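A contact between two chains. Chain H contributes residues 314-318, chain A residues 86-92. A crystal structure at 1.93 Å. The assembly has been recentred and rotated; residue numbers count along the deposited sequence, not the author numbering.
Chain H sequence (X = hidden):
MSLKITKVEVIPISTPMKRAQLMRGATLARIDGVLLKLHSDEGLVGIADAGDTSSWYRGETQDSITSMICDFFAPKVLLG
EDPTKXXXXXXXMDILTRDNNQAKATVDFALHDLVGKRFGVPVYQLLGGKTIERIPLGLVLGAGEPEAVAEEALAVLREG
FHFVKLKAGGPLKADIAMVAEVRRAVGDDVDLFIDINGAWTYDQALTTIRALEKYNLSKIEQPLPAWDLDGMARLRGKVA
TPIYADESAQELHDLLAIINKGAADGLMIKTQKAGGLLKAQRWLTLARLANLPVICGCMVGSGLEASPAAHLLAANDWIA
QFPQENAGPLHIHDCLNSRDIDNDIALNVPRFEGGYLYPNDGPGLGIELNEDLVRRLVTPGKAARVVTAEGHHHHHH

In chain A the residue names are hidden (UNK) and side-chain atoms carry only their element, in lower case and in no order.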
ATOM      1  N   ALA H 314      33.630 -14.286 -13.891  1.00 18.57           N
ATOM      2  CA  ALA H 314      34.763 -14.657 -13.046  1.00 19.06           C
ATOM      3  C   ALA H 314      35.148 -13.524 -12.092  1.00 17.84           C
ATOM      4  O   ALA H 314      35.738 -13.771 -11.034  1.00 19.91           O
ATOM      5  CB  ALA H 314      35.973 -15.039 -13.915  1.00 20.29           C
ATOM      6  N   ALA H 315      34.796 -12.293 -12.460  1.00 15.78           N
ATOM      7  CA  ALA H 315      35.132 -11.119 -11.660  1.00 15.77           C
ATOM      8  C   ALA H 315      34.049 -10.605 -10.709  1.00 16.99           C
ATOM      9  O   ALA H 315      34.326 -10.339  -9.539  1.00 16.13           O
ATOM     10  CB  ALA H 315      35.575  -9.981 -12.581  1.00 16.17           C
ATOM     11  N   ASN H 316      32.825 -10.448 -11.203  1.00 16.09           N
ATOM     12  CA  ASN H 316      31.751  -9.927 -10.362  1.00 15.48           C
ATOM     13  C   ASN H 316      31.491 -10.824  -9.152  1.00 16.34           C
ATOM     14  O   ASN H 316      31.104 -11.978  -9.293  1.00 16.20           O
ATOM     15  CB  ASN H 316      30.476  -9.736 -11.189  1.00 16.30           C
ATOM     16  CG  ASN H 316      29.385  -9.020 -10.417  1.00 16.03           C
ATOM     17  OD1 ASN H 316      28.569  -9.653  -9.741  1.00 16.74           O
ATOM     18  ND2 ASN H 316      29.373  -7.686 -10.505  1.00 15.75           N
ATOM     19  N   ASP H 317      31.711 -10.271  -7.963  1.00 16.70           N
ATOM     20  CA  ASP H 317      31.540 -11.008  -6.715  1.00 16.63           C
ATOM     21  C   ASP H 317      30.153 -11.623  -6.529  1.00 17.29           C
ATOM     22  O   ASP H 317      30.031 -12.759  -6.073  1.00 15.98           O
ATOM     23  CB  ASP H 317      31.867 -10.095  -5.527  1.00 20.43           C
ATOM     24  CG  ASP H 317      31.926 -10.848  -4.208  1.00 21.84           C
ATOM     25  OD1 ASP H 317      32.746 -11.777  -4.089  1.00 24.34           O
ATOM     26  OD2 ASP H 317      31.154 -10.507  -3.287  1.00 23.87           O
ATOM     27  N   TRP H 318      29.109 -10.887  -6.888  1.00 16.30           N
ATOM     28  CA  TRP H 318      27.758 -11.405  -6.715  1.00 16.59           C
ATOM     29  C   TRP H 318      27.417 -12.613  -7.589  1.00 16.88           C
ATOM     30  O   TRP H 318      26.943 -13.637  -7.093  1.00 15.72           O
ATOM     31  CB  TRP H 318      26.720 -10.311  -6.964  1.00 14.91           C
ATOM     32  CG  TRP H 318      25.357 -10.790  -6.612  1.00 16.98           C
ATOM     33  CD1 TRP H 318      24.361 -11.156  -7.475  1.00 16.34           C
ATOM     34  CD2 TRP H 318      24.868 -11.059  -5.295  1.00 17.84           C
ATOM     35  NE1 TRP H 318      23.284 -11.644  -6.774  1.00 16.76           N
ATOM     36  CE2 TRP H 318      23.568 -11.596  -5.433  1.00 18.18           C
ATOM     37  CE3 TRP H 318      25.404 -10.903  -4.008  1.00 17.64           C
ATOM     38  CZ2 TRP H 318      22.795 -11.979  -4.327  1.00 17.46           C
ATOM     39  CZ3 TRP H 318      24.631 -11.285  -2.906  1.00 18.70           C
ATOM     40  CH2 TRP H 318      23.343 -11.815  -3.076  1.00 17.59           C
TER
ATOM     41  N   UNK A  86      39.791  -6.807  -6.092  1.00 16.48           N
ATOM     42  CA  UNK A  86      39.015  -5.876  -5.285  1.00 16.06           C
ATOM     43  C   UNK A  86      37.586  -6.340  -5.007  1.00 16.20           C
ATOM     44  O   UNK A  86      37.133  -6.240  -3.872  1.00 13.66           O
ATOM     45  c   UNK A  86      39.017  -4.467  -5.925  1.00 17.58           C
ATOM     46  c   UNK A  86      40.607  -2.561  -6.592  1.00 19.09           C
ATOM     47  c   UNK A  86      40.451  -3.909  -5.908  1.00 18.41           C
ATOM     48  c   UNK A  86      38.096  -3.527  -5.145  1.00 16.34           C
ATOM     49  N   UNK A  87      36.879  -6.844  -6.019  1.00 14.66           N
ATOM     50  CA  UNK A  87      35.514  -7.341  -5.805  1.00 15.76           C
ATOM     51  C   UNK A  87      35.551  -8.428  -4.722  1.00 17.11           C
ATOM     52  O   UNK A  87      34.757  -8.419  -3.781  1.00 16.04           O
ATOM     53  o   UNK A  87      32.552  -5.543  -8.498  1.00 18.85           O
ATOM     54  o   UNK A  87      32.177  -7.397  -7.385  1.00 17.15           O
ATOM     55  c   UNK A  87      34.422  -6.986  -8.155  1.00 15.69           C
ATOM     56  c   UNK A  87      34.933  -7.960  -7.088  1.00 13.92           C
ATOM     57  c   UNK A  87      32.947  -6.615  -7.992  1.00 17.85           C
ATOM     58  N   UNK A  88      36.482  -9.366  -4.871  1.00 17.70           N
ATOM     59  CA  UNK A  88      36.619 -10.470  -3.930  1.00 16.72           C
ATOM     60  C   UNK A  88      36.883  -9.992  -2.503  1.00 17.47           C
ATOM     61  O   UNK A  88      36.181 -10.389  -1.571  1.00 16.92           O
ATOM     62  c   UNK A  88      37.874 -12.675  -3.549  1.00 18.24           C
ATOM     63  n   UNK A  88      40.737 -15.176  -3.053  1.00 22.47           N
ATOM     64  c   UNK A  88      39.364 -14.603  -2.935  1.00 20.48           C
ATOM     65  c   UNK A  88      37.748 -11.404  -4.381  1.00 17.27           C
ATOM     66  c   UNK A  88      39.169 -13.416  -3.868  1.00 19.54           C
ATOM     67  N   UNK A  89      37.889  -9.139  -2.334  1.00 16.41           N
ATOM     68  CA  UNK A  89      38.247  -8.624  -1.011  1.00 17.01           C
ATOM     69  C   UNK A  89      37.139  -7.796  -0.356  1.00 17.29           C
ATOM     70  O   UNK A  89      36.858  -7.954   0.834  1.00 17.49           O
ATOM     71  c   UNK A  89      40.703  -8.686  -1.526  1.00 16.53           C
ATOM     72  c   UNK A  89      39.545  -7.784  -1.091  1.00 16.43           C
ATOM     73  c   UNK A  89      39.844  -7.144   0.262  1.00 16.13           C
ATOM     74  c   UNK A  89      41.970  -7.936  -1.894  1.00 15.80           C
ATOM     75  N   UNK A  90      36.514  -6.910  -1.126  1.00 16.66           N
ATOM     76  CA  UNK A  90      35.430  -6.089  -0.594  1.00 15.01           C
ATOM     77  C   UNK A  90      34.309  -7.005  -0.116  1.00 16.03           C
ATOM     78  O   UNK A  90      33.681  -6.750   0.908  1.00 16.86           O
ATOM     79  c   UNK A  90      34.881  -5.118  -1.674  1.00 15.63           C
ATOM     80  c   UNK A  90      33.634  -4.394  -1.162  1.00 13.57           C
ATOM     81  c   UNK A  90      35.953  -4.112  -2.044  1.00 14.79           C
ATOM     82  N   UNK A  91      34.074  -8.080  -0.862  1.00 15.68           N
ATOM     83  CA  UNK A  91      33.038  -9.026  -0.490  1.00 17.18           C
ATOM     84  C   UNK A  91      33.384  -9.767   0.787  1.00 17.75           C
ATOM     85  O   UNK A  91      32.552  -9.897   1.689  1.00 17.08           O
ATOM     86  N   UNK A  92      34.615 -10.255   0.883  1.00 16.31           N
ATOM     87  CA  UNK A  92      35.019 -10.971   2.086  1.00 17.18           C
ATOM     88  C   UNK A  92      34.990 -10.057   3.314  1.00 15.39           C
ATOM     89  O   UNK A  92      34.594 -10.490   4.392  1.00 16.80           O
ATOM     90  c   UNK A  92      37.797 -13.403   0.869  1.00 24.28           C
ATOM     91  c   UNK A  92      39.086 -14.761   2.483  1.00 28.60           C
ATOM     92  c   UNK A  92      36.412 -11.587   1.905  1.00 18.21           C
ATOM     93  n   UNK A  92      37.933 -14.242   2.060  1.00 27.39           N
ATOM     94  n   UNK A  92      39.112 -15.533   3.561  1.00 28.25           N
ATOM     95  c   UNK A  92      36.463 -12.677   0.840  1.00 21.34           C
ATOM     96  n   UNK A  92      40.208 -14.523   1.820  1.00 28.25           N
TER
HETATM   97  O   HOH W   1      32.152  -7.542  -3.453  1.00 17.57           O
HETATM   98  O   HOH W   2      29.288  -7.889  -7.029  1.00 18.43           O
HETATM   99  O   HOH W   3      34.316 -12.350  -1.870  1.00 21.66           O

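Position 86 has four side-chain carbons. They fork at the first, and one arm is two carbons long. It is out of reach of the chain H stretch and touches none of it. This is isoleucine, Ile A86.

Position 87 has three carbons, the third carrying two oxygens. Its CA-to-CB bond points toward chain H. CB lies 3.5 Å from O of Ala H315, and one carboxylate oxygen reaches the backbone at Asp H317. The residue is glutamate, Glu A87. N of Asp H317 donates a hydrogen bond to OE1 of Glu A87 at 3.0 Å, with an angle of 162° at the hydrogen.

Position 88 has four carbons in a row ending in nitrogen. The chain is extended, with all four chi angles t, and its CA-to-CB bond points away from chain H. The nearest approach is made by the backbone: CA of position 88 is 4.1 Å from OD1 of Asp H317. The residue is lysine, Lys A88.

Position 89 again has four carbons forked at the first, with one arm two carbons long. Its CA-to-CB bond points away from chain H, and it makes no contact. It is isoleucine, Ile A89.

Position 90 has one carbon carrying two more. Its CA-to-CB bond points sideways, and the group makes no contact. It is valine, Val A90.

Position 91 has no side-chain atoms. Its CA is 3.7 Å from OD2 of Asp H317. An ideal CB here would lie 2.4 Å from that same OD2, a clash. The residue is glycine, Gly A91.

Position 92 has three carbons, a nitrogen, then a carbon carrying two more nitrogens. Its end leads away from chain H. It is arginine, Arg A92.

The contact sets the end of a chain H helix and the turn after it against a helix of chain A. Asp H317 is central: its backbone is held by Glu A87, while its carboxylate lies over the helix backbone at Lys A88 and Gly A91. Three waters complete the contact. Water 1 donates to O of Glu A87 at 2.8 Å and weakly to OD2 of Asp H317 at 3.1 Å. Water 3 donates to O of Lys A88 and OD1 of Asp H317, at 2.7 and 2.8 Å. Water 2 donates to OE1 of Glu A87 and accepts from N of Trp H318, both at 3.0 Å. OE1 thus receives two consecutive chain H amides, one directly and one through water.

Chain A (86-92) IEKIVGR
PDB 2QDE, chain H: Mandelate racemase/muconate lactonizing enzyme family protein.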